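Local coordinates for 182aa long hypothetical protein (PDB 2GAN), which is of unknown function but, as a member of the GNAT family, probably transfers an acetyl group from acetyl-CoA to an unidentified acceptor, at residues A[12-17]-A[53-58]; A[19-24]-A[31-36]; A[65-70]-A[90-95]. All coordinates share one frame; numbering follows the deposited sequence.

Contact 1. Residues A[12-17]-A[53-58]; sequences TVKDEL and VYEPFL
The carboxylate of E55 is met at OE2 by the end of K14, whose CE lies 3.7 Å from that oxygen, while K14 NZ stands 3.9 Å from E55 OE2 in a long salt bridge. The carboxylate of D15 holds the same ammonium group more firmly: its OD1 takes K14 NZ at 2.8 Å, approached on the syn side but 29° out of the carboxylate plane. The third flat group, the F57 ring, has Y54 CE2 at its edge, in plane. K14 thus stands between two acids and links both helices in a small charge network, and the positive charge probably eases the like charges of D15 and E55.

The lysine does more than offer its charge. With CG anti to the backbone N (chi1 -173°) and the chain bent at the next two bonds, K14 CG lies against the CD2 methyl of L58, 3.9 Å away, before the tail swings back to D15. L58 CD2 also comes within 3.7 Å of K14 O and 4.3 Å of L17 CB, so one branch of L58 rests against K14 and L17, residues within one turn of helix 14-27. The charged pair K14 and E55, partly exposed, thus gives way to the buried leucines L17 and L58.

V13 is the N-cap of helix 14-27, and L17 N bonds back to V13 O. Helix 47-65 is kinked at P56 and F57, whose backbone N atoms make no bond to the preceding turn. The two helices are consistent with the first pair of the GNAT fold, lying on one side of the central sheet: L17 and L58 both touch F111 of strand 106-114, L17 also reaches T81 of strand 78-85, and L58 packs on L18 farther along helix 14-27.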
# COMPACT_ATOMS: atom_id res chain seq x y z
N THR A 12 26.53 15.27 2.31
CA THR A 12 27.20 15.01 3.58
C THR A 12 26.43 14.12 4.57
O THR A 12 26.95 13.79 5.63
CB THR A 12 27.59 16.33 4.30
OG1 THR A 12 26.41 17.12 4.55
CG2 THR A 12 28.57 17.12 3.45
N VAL A 13 25.20 13.74 4.25
CA VAL A 13 24.44 12.88 5.15
C VAL A 13 24.05 11.57 4.47
O VAL A 13 23.16 10.86 4.93
CB VAL A 13 23.15 13.58 5.66
CG1 VAL A 13 23.52 14.76 6.55
CG2 VAL A 13 22.30 14.04 4.49
N LYS A 14 24.76 11.24 3.40
CA LYS A 14 24.48 10.02 2.64
C LYS A 14 24.47 8.75 3.51
O LYS A 14 23.55 7.93 3.41
CB LYS A 14 25.50 9.88 1.51
CG LYS A 14 25.22 8.73 0.55
CD LYS A 14 26.01 7.51 0.92
CE LYS A 14 27.50 7.75 0.73
NZ LYS A 14 28.30 6.59 1.21
N ASP A 15 25.49 8.60 4.34
CA ASP A 15 25.59 7.42 5.20
C ASP A 15 24.41 7.29 6.15
O ASP A 15 23.81 6.21 6.27
CB ASP A 15 26.91 7.46 5.97
CG ASP A 15 28.12 7.37 5.05
OD1 ASP A 15 28.03 6.63 4.04
OD2 ASP A 15 29.14 8.02 5.33
N GLU A 16 24.07 8.38 6.81
CA GLU A 16 22.94 8.37 7.74
C GLU A 16 21.64 8.08 7.00
O GLU A 16 20.80 7.34 7.48
CB GLU A 16 22.83 9.71 8.49
CG GLU A 16 21.70 9.69 9.52
CD GLU A 16 21.77 10.81 10.54
OE1 GLU A 16 22.56 11.77 10.35
OE2 GLU A 16 21.01 10.75 11.52
N LEU A 17 21.49 8.66 5.81
CA LEU A 17 20.30 8.45 4.99
C LEU A 17 20.23 7.01 4.48
O LEU A 17 19.17 6.37 4.51
CB LEU A 17 20.27 9.43 3.81
CG LEU A 17 19.94 10.89 4.12
CD1 LEU A 17 20.18 11.77 2.89
CD2 LEU A 17 18.48 11.00 4.58
N VAL A 53 22.91 -1.89 -4.35
CA VAL A 53 22.02 -1.54 -5.43
C VAL A 53 21.27 -0.21 -5.27
O VAL A 53 20.60 0.23 -6.19
CB VAL A 53 21.00 -2.69 -5.64
CG1 VAL A 53 19.90 -2.61 -4.61
CG2 VAL A 53 20.47 -2.65 -7.05
N TYR A 54 21.42 0.43 -4.11
CA TYR A 54 20.74 1.70 -3.84
C TYR A 54 21.69 2.87 -3.63
O TYR A 54 21.37 4.01 -3.98
CB TYR A 54 19.82 1.54 -2.63
CG TYR A 54 19.00 2.78 -2.29
CD1 TYR A 54 19.44 3.69 -1.33
CD2 TYR A 54 17.79 3.03 -2.93
CE1 TYR A 54 18.69 4.82 -1.02
CE2 TYR A 54 17.03 4.16 -2.62
CZ TYR A 54 17.48 5.05 -1.67
OH TYR A 54 16.74 6.17 -1.38
N GLU A 55 22.85 2.59 -3.05
CA GLU A 55 23.85 3.62 -2.78
C GLU A 55 24.14 4.48 -4.01
O GLU A 55 24.14 5.70 -3.92
CB GLU A 55 25.13 2.94 -2.26
CG GLU A 55 26.20 3.85 -1.67
CD GLU A 55 26.98 4.61 -2.71
OE1 GLU A 55 27.27 4.03 -3.78
OE2 GLU A 55 27.32 5.79 -2.46
N PRO A 56 24.38 3.86 -5.17
CA PRO A 56 24.66 4.66 -6.37
C PRO A 56 23.51 5.63 -6.71
O PRO A 56 23.75 6.78 -7.08
CB PRO A 56 24.87 3.59 -7.45
CG PRO A 56 25.39 2.42 -6.66
CD PRO A 56 24.47 2.42 -5.47
N PHE A 57 22.27 5.16 -6.57
CA PHE A 57 21.09 5.98 -6.84
C PHE A 57 21.05 7.19 -5.90
O PHE A 57 20.88 8.32 -6.34
CB PHE A 57 19.83 5.11 -6.66
CG PHE A 57 18.54 5.80 -7.03
CD1 PHE A 57 18.35 6.34 -8.30
CD2 PHE A 57 17.50 5.91 -6.10
CE1 PHE A 57 17.15 6.97 -8.65
CE2 PHE A 57 16.30 6.53 -6.43
CZ PHE A 57 16.12 7.07 -7.71
N LEU A 58 21.21 6.94 -4.61
CA LEU A 58 21.19 8.00 -3.60
C LEU A 58 22.32 9.00 -3.83
O LEU A 58 22.11 10.22 -3.77
CB LEU A 58 21.33 7.39 -2.20
CG LEU A 58 21.37 8.29 -0.95
CD1 LEU A 58 20.08 9.10 -0.80
CD2 LEU A 58 21.59 7.42 0.28

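Contact 2. Residues A[19-24]-A[31-36]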
# COMPACT_ATOMS: atom_id res chain seq x y z
N GLU A 19 21.28 4.26 5.78
CA GLU A 19 20.83 3.38 6.86
C GLU A 19 19.35 3.59 7.19
O GLU A 19 18.64 2.65 7.55
CB GLU A 19 21.72 3.60 8.10
CG GLU A 19 21.43 2.68 9.29
CD GLU A 19 22.62 2.55 10.23
OE1 GLU A 19 23.44 3.50 10.30
OE2 GLU A 19 22.74 1.50 10.91
N LEU A 20 18.89 4.83 7.08
CA LEU A 20 17.48 5.12 7.34
C LEU A 20 16.65 4.43 6.24
O LEU A 20 15.64 3.78 6.52
CB LEU A 20 17.23 6.64 7.32
CG LEU A 20 15.77 7.12 7.26
CD1 LEU A 20 14.95 6.47 8.36
CD2 LEU A 20 15.71 8.64 7.39
N MSE A 21 17.11 4.54 4.99
CA MSE A 21 16.38 3.92 3.89
C MSE A 21 16.37 2.39 3.99
O MSE A 21 15.41 1.75 3.54
CB MSE A 21 16.96 4.37 2.54
CG MSE A 21 16.78 5.87 2.28
SE MSE A 21 14.90 6.41 2.39
CE MSE A 21 14.49 6.39 0.52
N PHE A 22 17.41 1.81 4.56
CA PHE A 22 17.47 0.36 4.71
C PHE A 22 16.47 -0.10 5.77
O PHE A 22 15.77 -1.10 5.59
CB PHE A 22 18.86 -0.10 5.12
CG PHE A 22 18.93 -1.55 5.51
CD1 PHE A 22 18.60 -2.54 4.59
CD2 PHE A 22 19.31 -1.92 6.79
CE1 PHE A 22 18.63 -3.89 4.95
CE2 PHE A 22 19.35 -3.26 7.16
CZ PHE A 22 19.01 -4.25 6.24
N ARG A 23 16.41 0.62 6.88
CA ARG A 23 15.48 0.26 7.94
C ARG A 23 14.06 0.31 7.39
O ARG A 23 13.21 -0.49 7.76
CB ARG A 23 15.69 1.18 9.15
CG ARG A 23 17.02 0.90 9.89
CD ARG A 23 17.30 1.86 11.04
NE ARG A 23 16.21 1.88 12.01
CZ ARG A 23 15.37 2.91 12.18
NH1 ARG A 23 15.51 4.01 11.47
NH2 ARG A 23 14.38 2.81 13.06
N ILE A 24 13.81 1.24 6.48
CA ILE A 24 12.49 1.35 5.88
C ILE A 24 12.26 0.18 4.92
O ILE A 24 11.17 -0.38 4.86
CB ILE A 24 12.35 2.68 5.12
CG1 ILE A 24 12.35 3.82 6.14
CG2 ILE A 24 11.09 2.69 4.27
CD1 ILE A 24 12.61 5.18 5.54
N LYS A 31 9.33 -3.11 0.21
CA LYS A 31 8.39 -2.26 -0.51
C LYS A 31 8.97 -0.89 -0.87
O LYS A 31 8.90 -0.46 -2.02
CB LYS A 31 7.12 -2.07 0.32
CG LYS A 31 5.90 -1.74 -0.48
CD LYS A 31 4.79 -2.74 -0.18
CE LYS A 31 4.31 -2.62 1.25
NZ LYS A 31 3.43 -3.75 1.64
N TYR A 32 9.53 -0.22 0.13
CA TYR A 32 10.10 1.11 -0.06
C TYR A 32 11.51 1.17 0.53
O TYR A 32 11.82 0.47 1.48
CB TYR A 32 9.23 2.15 0.64
CG TYR A 32 7.76 2.09 0.25
CD1 TYR A 32 7.34 2.54 -1.00
CD2 TYR A 32 6.80 1.61 1.13
CE1 TYR A 32 5.99 2.50 -1.36
CE2 TYR A 32 5.45 1.56 0.79
CZ TYR A 32 5.06 2.01 -0.47
OH TYR A 32 3.74 1.96 -0.83
N PRO A 33 12.38 2.02 -0.05
CA PRO A 33 12.10 2.89 -1.19
C PRO A 33 12.07 2.11 -2.50
O PRO A 33 12.60 1.00 -2.58
CB PRO A 33 13.24 3.91 -1.14
CG PRO A 33 14.36 3.11 -0.57
CD PRO A 33 13.68 2.34 0.55
N ALA A 34 11.45 2.69 -3.53
CA ALA A 34 11.34 2.04 -4.84
C ALA A 34 12.69 1.79 -5.50
O ALA A 34 13.60 2.61 -5.40
CB ALA A 34 10.46 2.88 -5.76
N LEU A 35 12.81 0.65 -6.17
CA LEU A 35 14.05 0.28 -6.86
C LEU A 35 13.76 -0.04 -8.32
O LEU A 35 13.97 -1.16 -8.78
CB LEU A 35 14.68 -0.94 -6.18
CG LEU A 35 15.07 -0.77 -4.71
CD1 LEU A 35 15.55 -2.10 -4.16
CD2 LEU A 35 16.15 0.30 -4.57
N GLU A 36 13.27 0.96 -9.05
CA GLU A 36 12.92 0.82 -10.46
C GLU A 36 14.02 0.21 -11.33
O GLU A 36 13.75 -0.65 -12.16
CB GLU A 36 12.52 2.19 -11.02
CG GLU A 36 12.03 2.18 -12.47
CD GLU A 36 10.64 1.57 -12.63
OE1 GLU A 36 10.17 1.47 -13.78
OE2 GLU A 36 10.03 1.19 -11.60
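P33 gives up more surface than any other residue here, and it does so to M21, a selenomethionine. The terminal CE methyl of M21 lies over the CB and CG side of the pyrrolidine ring, 3.2 Å from P33 CB; this is closer than van der Waals contact allows, and the exact placing of the methyl is doubtful. M21 reaches the ring because its CG lies anti to the carbonyl carbon (chi1 -65°) and the chain then bends at both following bonds, which carries CE to the proline. P33 CD sits 3.5 Å from M21 O, so the ring is held against both side chain and backbone of one residue.

The peptide before P33 is cis, which folds the chain sharply between Y32 and the proline. This turn belongs to the segment joining helices 14-27 and 47-65, which are consistent with the first two helices of the GNAT fold, and it comes back against helix 14-27. In related enzymes this connection often helps to line the acceptor site; here a sulfate ion, probably from the crystallisation liquor, lies about 5 Å from the side chain of P33.

I24, the third main contributor, presents its CG2 branch, placed anti to the backbone N, to the backbone carbonyl and CB of Y32: I24 CG2 is 3.6 Å from Y32 O and 4.1 Å from Y32 CB. K31 CG lies over one face of the Y32 ring, offset toward the rim, and the hydroxyl is hydrogen-bonded to E151 of the second subunit, whose Y153 meets the ring edge to face. M21 also touches F50 and Y54 of helix 47-65, and I24 touches V113 of strand 106-114.

Contact 3. Residues A[65-70]-A[90-95]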
# COMPACT_ATOMS: atom_id res chain seq x y z
N GLU A 65 20.21 15.62 -8.65
CA GLU A 65 18.76 15.71 -8.64
C GLU A 65 18.11 16.65 -7.62
O GLU A 65 17.38 17.56 -7.99
CB GLU A 65 18.16 14.31 -8.53
CG GLU A 65 16.63 14.26 -8.53
CD GLU A 65 16.10 12.91 -8.99
OE1 GLU A 65 15.00 12.51 -8.55
OE2 GLU A 65 16.78 12.25 -9.80
N PHE A 66 18.38 16.45 -6.33
CA PHE A 66 17.77 17.28 -5.29
C PHE A 66 18.24 18.75 -5.31
O PHE A 66 19.44 19.03 -5.31
CB PHE A 66 18.04 16.67 -3.91
CG PHE A 66 17.45 15.30 -3.72
CD1 PHE A 66 17.83 14.50 -2.65
CD2 PHE A 66 16.49 14.80 -4.62
CE1 PHE A 66 17.29 13.23 -2.46
CE2 PHE A 66 15.94 13.53 -4.44
CZ PHE A 66 16.33 12.74 -3.36
N ASP A 67 17.29 19.68 -5.33
CA ASP A 67 17.64 21.11 -5.31
C ASP A 67 17.64 21.60 -3.86
O ASP A 67 18.36 22.54 -3.51
CB ASP A 67 16.66 21.91 -6.17
CG ASP A 67 16.80 21.62 -7.66
OD1 ASP A 67 17.95 21.64 -8.17
OD2 ASP A 67 15.77 21.38 -8.33
N GLU A 68 16.82 20.96 -3.03
CA GLU A 68 16.72 21.26 -1.61
C GLU A 68 16.33 19.99 -0.87
O GLU A 68 15.40 19.30 -1.26
CB GLU A 68 15.68 22.35 -1.35
CG GLU A 68 16.02 23.67 -2.01
CD GLU A 68 15.07 24.79 -1.61
OE1 GLU A 68 15.27 25.92 -2.11
OE2 GLU A 68 14.13 24.56 -0.82
N LEU A 69 17.07 19.68 0.19
CA LEU A 69 16.80 18.50 1.01
C LEU A 69 16.46 18.94 2.43
O LEU A 69 17.21 19.67 3.06
CB LEU A 69 18.02 17.58 1.06
CG LEU A 69 17.90 16.43 2.08
CD1 LEU A 69 16.72 15.54 1.70
CD2 LEU A 69 19.19 15.61 2.12
N TYR A 70 15.32 18.48 2.92
CA TYR A 70 14.90 18.83 4.26
C TYR A 70 14.78 17.56 5.09
O TYR A 70 14.48 16.49 4.56
CB TYR A 70 13.56 19.57 4.21
CG TYR A 70 13.68 20.95 3.60
CD1 TYR A 70 14.13 22.03 4.35
CD2 TYR A 70 13.35 21.17 2.26
CE1 TYR A 70 14.26 23.30 3.79
CE2 TYR A 70 13.47 22.44 1.69
CZ TYR A 70 13.93 23.50 2.46
OH TYR A 70 14.04 24.75 1.89
N LYS A 90 12.93 20.46 -17.08
CA LYS A 90 13.12 20.03 -18.46
C LYS A 90 14.48 19.38 -18.72
O LYS A 90 14.63 18.62 -19.67
CB LYS A 90 12.94 21.21 -19.43
CG LYS A 90 12.97 20.82 -20.91
CD LYS A 90 12.92 22.02 -21.86
CE LYS A 90 11.58 22.75 -21.81
NZ LYS A 90 11.48 23.82 -22.87
N GLU A 91 15.47 19.68 -17.87
CA GLU A 91 16.80 19.12 -18.02
C GLU A 91 17.24 18.24 -16.86
O GLU A 91 18.42 17.92 -16.72
CB GLU A 91 17.84 20.24 -18.22
CG GLU A 91 17.60 21.13 -19.44
CD GLU A 91 16.65 22.28 -19.14
OE1 GLU A 91 16.32 23.05 -20.08
OE2 GLU A 91 16.23 22.42 -17.97
N LYS A 92 16.30 17.82 -16.02
CA LYS A 92 16.63 16.98 -14.88
C LYS A 92 16.74 15.51 -15.24
O LYS A 92 17.39 14.74 -14.54
CB LYS A 92 15.60 17.15 -13.77
CG LYS A 92 15.75 18.43 -12.97
CD LYS A 92 16.95 18.37 -12.04
CE LYS A 92 16.97 19.58 -11.13
NZ LYS A 92 18.09 19.54 -10.17
N GLY A 93 16.09 15.10 -16.32
CA GLY A 93 16.14 13.71 -16.72
C GLY A 93 15.39 12.79 -15.78
O GLY A 93 15.70 11.60 -15.68
N ILE A 94 14.41 13.33 -15.06
CA ILE A 94 13.64 12.52 -14.14
C ILE A 94 12.83 11.53 -14.97
O ILE A 94 11.93 11.91 -15.72
CB ILE A 94 12.74 13.40 -13.28
CG1 ILE A 94 13.64 14.31 -12.44
CG2 ILE A 94 11.89 12.55 -12.33
CD1 ILE A 94 12.99 15.59 -12.05
N TRP A 95 13.17 10.25 -14.81
CA TRP A 95 12.57 9.18 -15.60
C TRP A 95 11.05 9.13 -15.73
O TRP A 95 10.54 8.76 -16.78
CB TRP A 95 13.08 7.81 -15.11
CG TRP A 95 12.50 7.34 -13.80
CD1 TRP A 95 12.96 7.62 -12.55
CD2 TRP A 95 11.31 6.55 -13.63
NE1 TRP A 95 12.13 7.05 -11.60
CE2 TRP A 95 11.11 6.39 -12.24
CE3 TRP A 95 10.40 5.97 -14.51
CZ2 TRP A 95 10.04 5.67 -11.71
CZ3 TRP A 95 9.33 5.25 -13.99
CH2 TRP A 95 9.16 5.10 -12.60
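A classic beta bulge, in which D67 and E68 both face L84, lies at the start of strand 68-74, and K92 reaches it from the loop between strands 78-85 and 106-114. The ammonium group is gripped twice. K92 NZ donates to D67 OD1 at 2.9 Å, coming from above the carboxylate plane (35° out of it), in a hydrogen bond that is also a salt bridge. It donates again to E65 O at 3.0 Å, tilted above the carbonyl plane, with a C=O...donor angle of 124°. The lysine bends once, at chi2 (-73°), and then runs extended to meet D67 from the opposite direction. Farther along the loop, I94 CG1 lies 4.5 Å from E65 CD in a looser contact.

The aspartate is fixed from its other oxygen, since D67 OD2 accepts the backbone N-H groups of Y86 and K87. With a methionine in place of K92, D67 would probably lose its charged mate and E65 O its side-chain donor, leaving the loop freer to move away from the bulge. One lysine thus answers both an acid and a backbone carbonyl, and the double grip probably favours its protonated state.

From the N terminus the chain runs through strand 2-6 into helix 14-27. Contact 1 joins the start of that helix to helix 47-65 and closes a loop of 35 residues. Contact 2 lies wholly within this loop, folding segment 31-36 back on the same helix; the two meet where Y54 packs on P33 and L35. Contact 3 follows in series, closing a loop that holds most of the hairpin of strands 68-74 and 78-85. L69 reaches L17 and V13 of contact 1, while E36 of contact 2 touches W95 of contact 3. Together they tie both early helices, their connection and a later loop to the central sheet.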